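Local coordinates for protein neural cell adhesion molecule 1 (Homo sapiens, PDB 2HAZ) that probably mediates adhesion between neural cells and, through a helix in its first fibronectin type III repeat, supports polysialylation of its N-glycans, at residues S20-F26 with I67-L73; K41-V47 with T78-A84; I37-A42 with S54-A59. Numbering follows the deposited sequence.

Contact 1 (S20-F26 with I67-L73); sequences STAQVQF and IVTIVGL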
loop_
_atom_site.group_PDB
_atom_site.type_symbol
_atom_site.label_atom_id
_atom_site.label_comp_id
_atom_site.label_asym_id
_atom_site.label_seq_id
_atom_site.Cartn_x
_atom_site.Cartn_y
_atom_site.Cartn_z
ATOM N N SER A 20 12.095 4.399 -11.108
ATOM C CA SER A 20 11.644 3.012 -11.128
ATOM C C SER A 20 11.093 2.573 -9.751
ATOM O O SER A 20 10.744 1.405 -9.554
ATOM C CB SER A 20 12.794 2.111 -11.569
ATOM O OG SER A 20 13.827 2.098 -10.588
ATOM N N THR A 21 11.039 3.517 -8.813
ATOM C CA THR A 21 10.576 3.263 -7.439
ATOM C C THR A 21 9.712 4.423 -6.931
ATOM O O THR A 21 9.696 5.509 -7.519
ATOM C CB THR A 21 11.750 3.047 -6.435
ATOM O OG1 THR A 21 12.470 4.271 -6.244
ATOM C CG2 THR A 21 12.717 1.934 -6.884
ATOM N N ALA A 22 9.001 4.194 -5.828
ATOM C CA ALA A 22 8.158 5.220 -5.225
ATOM C C ALA A 22 7.969 4.945 -3.739
ATOM O O ALA A 22 7.864 3.772 -3.318
ATOM C CB ALA A 22 6.810 5.295 -5.919
ATOM N N GLN A 23 7.954 6.020 -2.957
ATOM C CA GLN A 23 7.681 5.946 -1.520
ATOM C C GLN A 23 6.211 6.267 -1.242
ATOM O O GLN A 23 5.736 7.380 -1.513
ATOM C CB GLN A 23 8.601 6.888 -0.726
ATOM C CG GLN A 23 10.059 6.966 -1.205
ATOM C CD GLN A 23 10.867 5.769 -0.804
ATOM O OE1 GLN A 23 11.343 5.674 0.332
ATOM N NE2 GLN A 23 11.052 4.847 -1.735
ATOM N N VAL A 24 5.487 5.292 -0.700
ATOM C CA VAL A 24 4.054 5.454 -0.465
ATOM C C VAL A 24 3.883 5.854 1.000
ATOM O O VAL A 24 4.160 5.062 1.901
ATOM C CB VAL A 24 3.241 4.165 -0.835
ATOM C CG1 VAL A 24 1.758 4.346 -0.562
ATOM C CG2 VAL A 24 3.453 3.758 -2.319
ATOM N N GLN A 25 3.459 7.096 1.235
ATOM C CA GLN A 25 3.183 7.559 2.595
ATOM C C GLN A 25 1.767 7.235 2.988
ATOM O O GLN A 25 0.820 7.624 2.292
ATOM C CB GLN A 25 3.340 9.067 2.696
ATOM C CG GLN A 25 4.750 9.542 2.796
ATOM C CD GLN A 25 4.796 11.002 3.164
ATOM O OE1 GLN A 25 3.987 11.486 3.982
ATOM N NE2 GLN A 25 5.746 11.725 2.573
ATOM N N PHE A 26 1.612 6.589 4.140
ATOM C CA PHE A 26 0.310 6.073 4.544
ATOM C C PHE A 26 0.054 6.196 6.055
ATOM O O PHE A 26 1.005 6.304 6.847
ATOM C CB PHE A 26 0.168 4.604 4.112
ATOM C CG PHE A 26 0.880 3.626 5.021
ATOM C CD1 PHE A 26 0.185 2.939 6.026
ATOM C CD2 PHE A 26 2.237 3.399 4.887
ATOM C CE1 PHE A 26 0.848 2.046 6.861
ATOM C CE2 PHE A 26 2.892 2.501 5.710
ATOM C CZ PHE A 26 2.200 1.835 6.705
ATOM N N ILE A 67 6.138 4.705 5.641
ATOM C CA ILE A 67 6.181 4.386 4.198
ATOM C C ILE A 67 6.298 2.895 3.868
ATOM O O ILE A 67 6.750 2.075 4.683
ATOM C CB ILE A 67 7.374 5.097 3.461
ATOM C CG1 ILE A 67 8.719 4.595 3.996
ATOM C CG2 ILE A 67 7.206 6.640 3.489
ATOM C CD1 ILE A 67 9.960 5.190 3.336
ATOM N N VAL A 68 5.885 2.568 2.648
ATOM C CA VAL A 68 6.349 1.379 1.961
ATOM C C VAL A 68 6.906 1.796 0.587
ATOM O O VAL A 68 6.412 2.757 -0.042
ATOM C CB VAL A 68 5.253 0.278 1.846
ATOM C CG1 VAL A 68 4.845 -0.217 3.227
ATOM C CG2 VAL A 68 4.035 0.763 1.046
ATOM N N THR A 69 7.935 1.083 0.140
ATOM C CA THR A 69 8.602 1.387 -1.118
ATOM C C THR A 69 8.232 0.375 -2.166
ATOM O O THR A 69 8.521 -0.816 -2.026
ATOM C CB THR A 69 10.143 1.374 -1.007
ATOM O OG1 THR A 69 10.565 2.240 0.046
ATOM C CG2 THR A 69 10.768 1.846 -2.328
ATOM N N ILE A 70 7.626 0.861 -3.236
ATOM C CA ILE A 70 7.320 0.008 -4.358
ATOM C C ILE A 70 8.446 0.111 -5.384
ATOM O O ILE A 70 9.107 1.166 -5.535
ATOM C CB ILE A 70 5.899 0.278 -4.942
ATOM C CG1 ILE A 70 5.760 1.715 -5.442
ATOM C CG2 ILE A 70 4.799 -0.041 -3.888
ATOM C CD1 ILE A 70 4.329 2.103 -5.861
ATOM N N VAL A 71 8.679 -1.004 -6.064
ATOM C CA VAL A 71 9.842 -1.188 -6.937
ATOM C C VAL A 71 9.452 -1.715 -8.314
ATOM O O VAL A 71 8.285 -2.021 -8.574
ATOM C CB VAL A 71 10.865 -2.203 -6.323
ATOM C CG1 VAL A 71 11.464 -1.681 -5.027
ATOM C CG2 VAL A 71 10.205 -3.563 -6.113
ATOM N N GLY A 72 10.442 -1.813 -9.195
ATOM C CA GLY A 72 10.257 -2.413 -10.510
ATOM C C GLY A 72 9.300 -1.673 -11.420
ATOM O O GLY A 72 8.670 -2.286 -12.299
ATOM N N LEU A 73 9.210 -0.360 -11.224
ATOM C CA LEU A 73 8.348 0.492 -12.019
ATOM C C LEU A 73 9.088 0.938 -13.277
ATOM O O LEU A 73 10.326 0.902 -13.343
ATOM C CB LEU A 73 7.888 1.715 -11.224
ATOM C CG LEU A 73 7.253 1.480 -9.843
ATOM C CD1 LEU A 73 7.086 2.804 -9.128
ATOM C CD2 LEU A 73 5.912 0.750 -9.993
#
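Strands 22-26 and 67-70 run antiparallel at 152°, their axes 4.6 Å apart, and form the B-E pair of a fibronectin type III sandwich. Val24 and Val68 are a hydrogen-bonded pair (Val24 N to Val68 O 2.8 Å, Val68 N to Val24 O 3.1 Å), as are Ala22 and Ile70. Beyond the strand, Leu73 N reaches Ser20 O at 2.9 Å, bringing the turn back to the pair; Gly72, at positive phi, lets the chain bend there.

On the inner face the rotamers interlock. Val24 (t) sets CG2 4.0 Å from Ile70 CD1, while Ile70 (p, t) lays CG1 3.8 Å from Ala22 CB. Leu73 (m, t) turns back, CD1 4.1 Å from Ala22 CB. Phe26, at chi1 79°, swings its ring across, with CE2 4.2 Å from Val68 CG1. On the outer face Gln23 (m, m) folds over the neighbouring strand in van der Waals contact with two methyls, Gln23 OE1 to Ile67 CD1 3.3 Å and Gln23 NE2 to Thr69 CG2 3.1 Å.

Strand 11-17 flanks 22-27 on its other edge, where Gln25 NE2 bonds Glu16. The inner side chains face the second sheet: Ile70 meets Ala42 and Trp44, Val68 Leu83, and Leu73 Phe100.

Contact 2 (K41-V47 with T78-A84); sequences KAEWRAV and TYAVRLA
Build strands 41-46 and 78-84 as extended, antiparallel neighbours, axes 4.5 Å apart at 161°. Lys41/Ala84, Glu43/Arg82 and Arg45/Ala80 are hydrogen-bonded pairs: Lys41 N to Ala84 O 2.8 Å, Arg82 N to Glu43 O 3.0 Å, Arg45 N to Ala80 O 2.9 Å, Ala80 N to Arg45 O 2.8 Å. Ala42/Leu83, Trp44/Val81 and Ala46/Tyr79 are non-hydrogen-bonded pairs. Val47 N to Thr78 O (2.9 Å) extends the pairing, and a water donates to Val47 O and Thr78 O. This is the C-F pair of a fibronectin type III sandwich.

On the inner face the small Ala42 sits between larger neighbours, a hollow that takes Leu83 (m, t), Ala42 CB to Leu83 CD2 3.7 Å. The indole of Trp44 (p, chi2 93°) projects towards Ile70 and Leu73, while Trp44 CB packs 4.2 Å from Val81 CG2. Ala46 and Tyr79 (m) diverge: Tyr79 CD1 lies 4.0 Å from Trp44 CD1 at the indole edge, Ala46 CB meets the ring at Tyr79 CE1 (3.9 Å), and Tyr79 OH is hydrogen-bonded to Lys74 N.

On the other face Glu43 (m, t) and Arg82 (p, t, t) form a salt bridge, Glu43 OE1 to Arg82 NE 3.2 Å; Trp52 adds a cation-pi contact to Arg82.

Strands 53-58 and 90-101 flank the pair within the four-stranded sheet, and its inner bumps meet Ile70 and Val68 of strand 67-70.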
loop_
_atom_site.group_PDB
_atom_site.type_symbol
_atom_site.label_atom_id
_atom_site.label_comp_id
_atom_site.label_asym_id
_atom_site.label_seq_id
_atom_site.Cartn_x
_atom_site.Cartn_y
_atom_site.Cartn_z
ATOM N N LYS A 41 0.004 -5.089 2.552
ATOM C CA LYS A 41 0.114 -5.463 1.150
ATOM C C LYS A 41 -0.079 -4.217 0.295
ATOM O O LYS A 41 -1.092 -3.527 0.408
ATOM C CB LYS A 41 -0.924 -6.530 0.798
ATOM C CG LYS A 41 -0.770 -7.129 -0.601
ATOM C CD LYS A 41 -1.964 -8.031 -0.877
ATOM C CE LYS A 41 -1.807 -8.860 -2.108
ATOM N NZ LYS A 41 -3.070 -9.663 -2.298
ATOM N N ALA A 42 0.912 -3.924 -0.540
ATOM C CA ALA A 42 0.747 -2.925 -1.589
ATOM C C ALA A 42 0.438 -3.611 -2.905
ATOM O O ALA A 42 1.101 -4.575 -3.270
ATOM C CB ALA A 42 2.006 -2.076 -1.745
ATOM N N GLU A 43 -0.576 -3.105 -3.593
ATOM C CA GLU A 43 -0.904 -3.491 -4.961
ATOM C C GLU A 43 -0.807 -2.263 -5.868
ATOM O O GLU A 43 -1.329 -1.185 -5.524
ATOM C CB GLU A 43 -2.319 -4.071 -5.020
ATOM C CG GLU A 43 -2.554 -5.220 -4.049
ATOM C CD GLU A 43 -3.963 -5.756 -4.126
ATOM O OE1 GLU A 43 -4.844 -5.236 -3.398
ATOM O OE2 GLU A 43 -4.190 -6.697 -4.928
ATOM N N TRP A 44 -0.154 -2.411 -7.021
ATOM C CA TRP A 44 -0.052 -1.285 -7.970
ATOM C C TRP A 44 -0.257 -1.764 -9.393
ATOM O O TRP A 44 -0.010 -2.935 -9.704
ATOM C CB TRP A 44 1.280 -0.521 -7.830
ATOM C CG TRP A 44 2.518 -1.342 -8.113
ATOM C CD1 TRP A 44 3.178 -1.462 -9.306
ATOM C CD2 TRP A 44 3.214 -2.182 -7.184
ATOM N NE1 TRP A 44 4.272 -2.291 -9.159
ATOM C CE2 TRP A 44 4.320 -2.737 -7.864
ATOM C CE3 TRP A 44 3.044 -2.470 -5.822
ATOM C CZ2 TRP A 44 5.221 -3.623 -7.243
ATOM C CZ3 TRP A 44 3.952 -3.338 -5.197
ATOM C CH2 TRP A 44 5.029 -3.892 -5.909
ATOM N N ARG A 45 -0.711 -0.859 -10.252
ATOM C CA ARG A 45 -0.795 -1.161 -11.679
ATOM C C ARG A 45 -0.703 0.109 -12.516
ATOM O O ARG A 45 -1.176 1.182 -12.099
ATOM C CB ARG A 45 -2.078 -1.922 -12.005
ATOM C CG ARG A 45 -3.336 -1.225 -11.625
ATOM C CD ARG A 45 -4.564 -1.673 -12.434
ATOM N NE ARG A 45 -5.632 -0.716 -12.141
ATOM C CZ ARG A 45 -6.065 0.236 -12.971
ATOM N NH1 ARG A 45 -5.573 0.346 -14.206
ATOM N NH2 ARG A 45 -7.020 1.071 -12.565
ATOM N N ALA A 46 -0.074 -0.015 -13.684
ATOM C CA ALA A 46 -0.006 1.080 -14.633
ATOM C C ALA A 46 -1.430 1.359 -15.127
ATOM O O ALA A 46 -2.142 0.449 -15.556
ATOM C CB ALA A 46 0.916 0.728 -15.784
ATOM N N VAL A 47 -1.853 2.622 -15.032
ATOM C CA VAL A 47 -3.191 3.022 -15.475
ATOM C C VAL A 47 -3.385 2.612 -16.955
ATOM O O VAL A 47 -2.503 2.834 -17.789
ATOM C CB VAL A 47 -3.384 4.546 -15.263
ATOM C CG1 VAL A 47 -4.669 5.035 -15.896
ATOM C CG2 VAL A 47 -3.346 4.902 -13.757
ATOM N N THR A 78 2.201 6.489 -15.485
ATOM C CA THR A 78 1.211 6.737 -14.424
ATOM C C THR A 78 0.702 5.416 -13.838
ATOM O O THR A 78 0.270 4.526 -14.591
ATOM C CB THR A 78 0.029 7.565 -14.952
ATOM O OG1 THR A 78 0.541 8.689 -15.693
ATOM C CG2 THR A 78 -0.880 8.056 -13.799
ATOM N N TYR A 79 0.742 5.311 -12.503
ATOM C CA TYR A 79 0.293 4.106 -11.773
ATOM C C TYR A 79 -0.832 4.435 -10.780
ATOM O O TYR A 79 -0.924 5.561 -10.289
ATOM C CB TYR A 79 1.444 3.450 -10.972
ATOM C CG TYR A 79 2.517 2.800 -11.806
ATOM C CD1 TYR A 79 2.501 1.427 -12.045
ATOM C CD2 TYR A 79 3.544 3.567 -12.373
ATOM C CE1 TYR A 79 3.466 0.831 -12.834
ATOM C CE2 TYR A 79 4.517 2.980 -13.150
ATOM C CZ TYR A 79 4.472 1.611 -13.379
ATOM O OH TYR A 79 5.441 1.020 -14.138
ATOM N N ALA A 80 -1.652 3.432 -10.474
ATOM C CA ALA A 80 -2.541 3.430 -9.292
ATOM C C ALA A 80 -1.934 2.505 -8.260
ATOM O O ALA A 80 -1.461 1.422 -8.623
ATOM C CB ALA A 80 -3.958 2.931 -9.669
ATOM N N VAL A 81 -1.950 2.941 -6.994
ATOM C CA VAL A 81 -1.531 2.112 -5.855
ATOM C C VAL A 81 -2.597 2.137 -4.750
ATOM O O VAL A 81 -3.305 3.128 -4.561
ATOM C CB VAL A 81 -0.132 2.522 -5.322
ATOM C CG1 VAL A 81 -0.114 3.925 -4.751
ATOM C CG2 VAL A 81 0.407 1.514 -4.302
ATOM N N ARG A 82 -2.733 1.001 -4.080
ATOM C CA ARG A 82 -3.592 0.865 -2.906
ATOM C C ARG A 82 -2.894 -0.047 -1.886
ATOM O O ARG A 82 -1.967 -0.795 -2.243
ATOM C CB ARG A 82 -4.958 0.315 -3.335
ATOM C CG ARG A 82 -4.917 -1.088 -3.928
ATOM C CD ARG A 82 -6.129 -1.361 -4.825
ATOM N NE ARG A 82 -6.346 -2.801 -4.916
ATOM C CZ ARG A 82 -7.369 -3.400 -5.524
ATOM N NH1 ARG A 82 -8.330 -2.702 -6.113
ATOM N NH2 ARG A 82 -7.422 -4.722 -5.529
ATOM N N LEU A 83 -3.331 0.052 -0.631
ATOM C CA LEU A 83 -2.760 -0.655 0.509
ATOM C C LEU A 83 -3.846 -1.332 1.311
ATOM O O LEU A 83 -4.921 -0.770 1.497
ATOM C CB LEU A 83 -2.089 0.316 1.470
ATOM C CG LEU A 83 -0.715 0.915 1.212
ATOM C CD1 LEU A 83 -0.378 1.707 2.458
ATOM C CD2 LEU A 83 0.339 -0.165 0.978
ATOM N N ALA A 84 -3.512 -2.506 1.828
ATOM C CA ALA A 84 -4.348 -3.244 2.780
ATOM C C ALA A 84 -3.470 -3.750 3.917
ATOM O O ALA A 84 -2.293 -4.061 3.708
ATOM C CB ALA A 84 -5.031 -4.401 2.092
HETATM O O HOH W 1 0.077 4.037 -17.557
#

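Contact 3 (I37-A42 with S54-A59); sequences ILKYKA and SKWYDA
This is a beta hairpin contact at the edge of the four-stranded sheet, pairing strands C and C' of a fibronectin type III domain: strand 39-42 runs antiparallel to edge strand 54-58 at 153°, axes 4.5 Å apart. Tyr40/Tyr57 and Ala42/Lys55 are hydrogen-bonded pairs: Tyr40 N to Tyr57 O 2.7 Å, Tyr57 N to Tyr40 O 2.8 Å, Ala42 N to Lys55 O 3.0 Å. Lys41/Trp56 is the non-hydrogen-bonded pair between them. Leu38 and Lys39 together face Leu86 in a classic beta bulge.

One face carries Tyr40 (m) and Tyr57 (m). Ala42 CB lies 3.6 Å from Tyr57 CE2, and Tyr57 OH bonds Thr69 O of the other sheet. Ala59 begins helix 59-65, consistent with the helix critical for N-glycan polysialylation; Ala59 CB approaches Tyr40 CE2 at 4.1 Å and Ile37 CG2 at 4.0 Å, seating the helix start against the hairpin.

At the end of the pair, where Lys39 and Asp58 diverge, Lys39 NZ and Asp58 OD1 form a long salt bridge of 3.8 Å. On the face opposite the tyrosines, fully extended Lys41 (all t) lies against Trp56 (m, chi2 104°) in a CH-pi contact, Lys41 CB 4.1 Å from the centroid of the Trp56 six-membered ring.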
loop_
_atom_site.group_PDB
_atom_site.type_symbol
_atom_site.label_atom_id
_atom_site.label_comp_id
_atom_site.label_asym_id
_atom_site.label_seq_id
_atom_site.Cartn_x
_atom_site.Cartn_y
_atom_site.Cartn_z
ATOM N N ILE A 37 -2.208 -5.614 13.552
ATOM C CA ILE A 37 -1.683 -5.647 12.174
ATOM C C ILE A 37 -0.350 -6.387 12.076
ATOM O O ILE A 37 0.592 -6.102 12.825
ATOM C CB ILE A 37 -1.523 -4.224 11.577
ATOM C CG1 ILE A 37 -2.772 -3.372 11.832
ATOM C CG2 ILE A 37 -1.141 -4.301 10.096
ATOM C CD1 ILE A 37 -4.072 -3.992 11.419
ATOM N N LEU A 38 -0.265 -7.314 11.131
ATOM C CA LEU A 38 0.900 -8.183 10.966
ATOM C C LEU A 38 1.790 -7.800 9.780
ATOM O O LEU A 38 3.018 -7.873 9.851
ATOM C CB LEU A 38 0.452 -9.630 10.780
ATOM C CG LEU A 38 -0.429 -10.363 11.795
ATOM C CD1 LEU A 38 -0.697 -11.772 11.298
ATOM C CD2 LEU A 38 0.253 -10.386 13.134
ATOM N N LYS A 39 1.146 -7.445 8.673
ATOM C CA LYS A 39 1.831 -7.079 7.437
ATOM C C LYS A 39 0.975 -6.075 6.704
ATOM O O LYS A 39 -0.223 -5.947 6.980
ATOM C CB LYS A 39 2.008 -8.300 6.524
ATOM C CG LYS A 39 3.014 -9.331 6.985
ATOM C CD LYS A 39 3.283 -10.334 5.872
ATOM C CE LYS A 39 4.200 -11.483 6.312
ATOM N NZ LYS A 39 5.426 -11.034 7.034
ATOM N N TYR A 40 1.598 -5.375 5.758
ATOM C CA TYR A 40 0.862 -4.621 4.750
ATOM C C TYR A 40 1.036 -5.218 3.368
ATOM O O TYR A 40 2.085 -5.778 3.035
ATOM C CB TYR A 40 1.256 -3.141 4.747
ATOM C CG TYR A 40 0.768 -2.398 5.972
ATOM C CD1 TYR A 40 -0.487 -1.797 5.999
ATOM C CD2 TYR A 40 1.572 -2.303 7.102
ATOM C CE1 TYR A 40 -0.937 -1.120 7.146
ATOM C CE2 TYR A 40 1.135 -1.627 8.250
ATOM C CZ TYR A 40 -0.112 -1.039 8.255
ATOM O OH TYR A 40 -0.528 -0.380 9.381
ATOM N N LYS A 41 0.004 -5.089 2.552
ATOM C CA LYS A 41 0.114 -5.463 1.150
ATOM C C LYS A 41 -0.079 -4.217 0.295
ATOM O O LYS A 41 -1.092 -3.527 0.408
ATOM C CB LYS A 41 -0.924 -6.530 0.798
ATOM C CG LYS A 41 -0.770 -7.129 -0.601
ATOM C CD LYS A 41 -1.964 -8.031 -0.877
ATOM C CE LYS A 41 -1.807 -8.860 -2.108
ATOM N NZ LYS A 41 -3.070 -9.663 -2.298
ATOM N N ALA A 42 0.912 -3.924 -0.540
ATOM C CA ALA A 42 0.747 -2.925 -1.589
ATOM C C ALA A 42 0.438 -3.611 -2.905
ATOM O O ALA A 42 1.101 -4.575 -3.270
ATOM C CB ALA A 42 2.006 -2.076 -1.745
ATOM N N SER A 54 1.960 -6.892 -6.745
ATOM C CA SER A 54 1.793 -6.833 -5.305
ATOM C C SER A 54 3.012 -7.320 -4.554
ATOM O O SER A 54 3.793 -8.149 -5.057
ATOM C CB SER A 54 0.512 -7.568 -4.863
ATOM O OG SER A 54 0.662 -8.984 -4.856
ATOM N N LYS A 55 3.164 -6.770 -3.359
ATOM C CA LYS A 55 4.263 -7.088 -2.461
ATOM C C LYS A 55 3.855 -6.929 -0.984
ATOM O O LYS A 55 3.111 -6.027 -0.629
ATOM C CB LYS A 55 5.472 -6.197 -2.748
ATOM C CG LYS A 55 6.698 -6.592 -1.960
ATOM C CD LYS A 55 7.942 -5.789 -2.306
ATOM C CE LYS A 55 9.174 -6.544 -1.801
ATOM N NZ LYS A 55 10.322 -5.563 -1.678
ATOM N N TRP A 56 4.376 -7.821 -0.145
ATOM C CA TRP A 56 4.172 -7.771 1.306
ATOM C C TRP A 56 5.245 -6.946 2.007
ATOM O O TRP A 56 6.404 -6.923 1.580
ATOM C CB TRP A 56 4.183 -9.203 1.883
ATOM C CG TRP A 56 3.041 -10.055 1.413
ATOM C CD1 TRP A 56 3.095 -11.043 0.486
ATOM C CD2 TRP A 56 1.686 -9.988 1.860
ATOM N NE1 TRP A 56 1.847 -11.617 0.319
ATOM C CE2 TRP A 56 0.961 -10.981 1.146
ATOM C CE3 TRP A 56 1.005 -9.185 2.792
ATOM C CZ2 TRP A 56 -0.411 -11.203 1.348
ATOM C CZ3 TRP A 56 -0.375 -9.413 2.998
ATOM C CH2 TRP A 56 -1.057 -10.409 2.268
ATOM N N TYR A 57 4.837 -6.279 3.091
ATOM C CA TYR A 57 5.719 -5.448 3.927
ATOM C C TYR A 57 5.429 -5.702 5.392
ATOM O O TYR A 57 4.271 -5.793 5.803
ATOM C CB TYR A 57 5.512 -3.960 3.632
ATOM C CG TYR A 57 5.744 -3.600 2.197
ATOM C CD1 TYR A 57 6.992 -3.152 1.767
ATOM C CD2 TYR A 57 4.707 -3.712 1.255
ATOM C CE1 TYR A 57 7.211 -2.825 0.432
ATOM C CE2 TYR A 57 4.920 -3.400 -0.079
ATOM C CZ TYR A 57 6.171 -2.960 -0.484
ATOM O OH TYR A 57 6.406 -2.641 -1.798
ATOM N N ASP A 58 6.497 -5.806 6.178
ATOM C CA ASP A 58 6.384 -5.930 7.639
ATOM C C ASP A 58 5.694 -4.719 8.241
ATOM O O ASP A 58 6.019 -3.579 7.892
ATOM C CB ASP A 58 7.759 -6.044 8.271
ATOM C CG ASP A 58 8.572 -7.168 7.704
ATOM O OD1 ASP A 58 8.036 -8.292 7.517
ATOM O OD2 ASP A 58 9.779 -6.924 7.457
ATOM N N ALA A 59 4.771 -4.971 9.165
ATOM C CA ALA A 59 3.992 -3.912 9.789
ATOM C C ALA A 59 4.858 -2.972 10.634
ATOM O O ALA A 59 4.640 -1.756 10.642
ATOM C CB ALA A 59 2.851 -4.499 10.621
HETATM O O HOH W 2 6.744 -9.020 4.573
#

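Contacts 2 and 3 lie in the four-stranded sheet and share strand 39-46, with Lys41 and Ala42 in both; their centres are 13 Å apart, on opposite sides of the chain's centre. Contact 1 belongs to the facing three-stranded sheet, its centre 10 Å from contact 2 and 13 Å from contact 3. Along the chain contact 3 is nested within the loop closed by contact 1, whereas contact 2 crosses both. The interface between sheets is largely apolar, with Phe26 CB 3.4 Å from Leu83 CD1, plus a probable Tyr57 OH - Thr69 O hydrogen bond (2.8 Å). Contacts 1 and 2 contribute inward side chains to the core; contact 3 pairs the edge strand, which helix 59-65 links to strand 67-70.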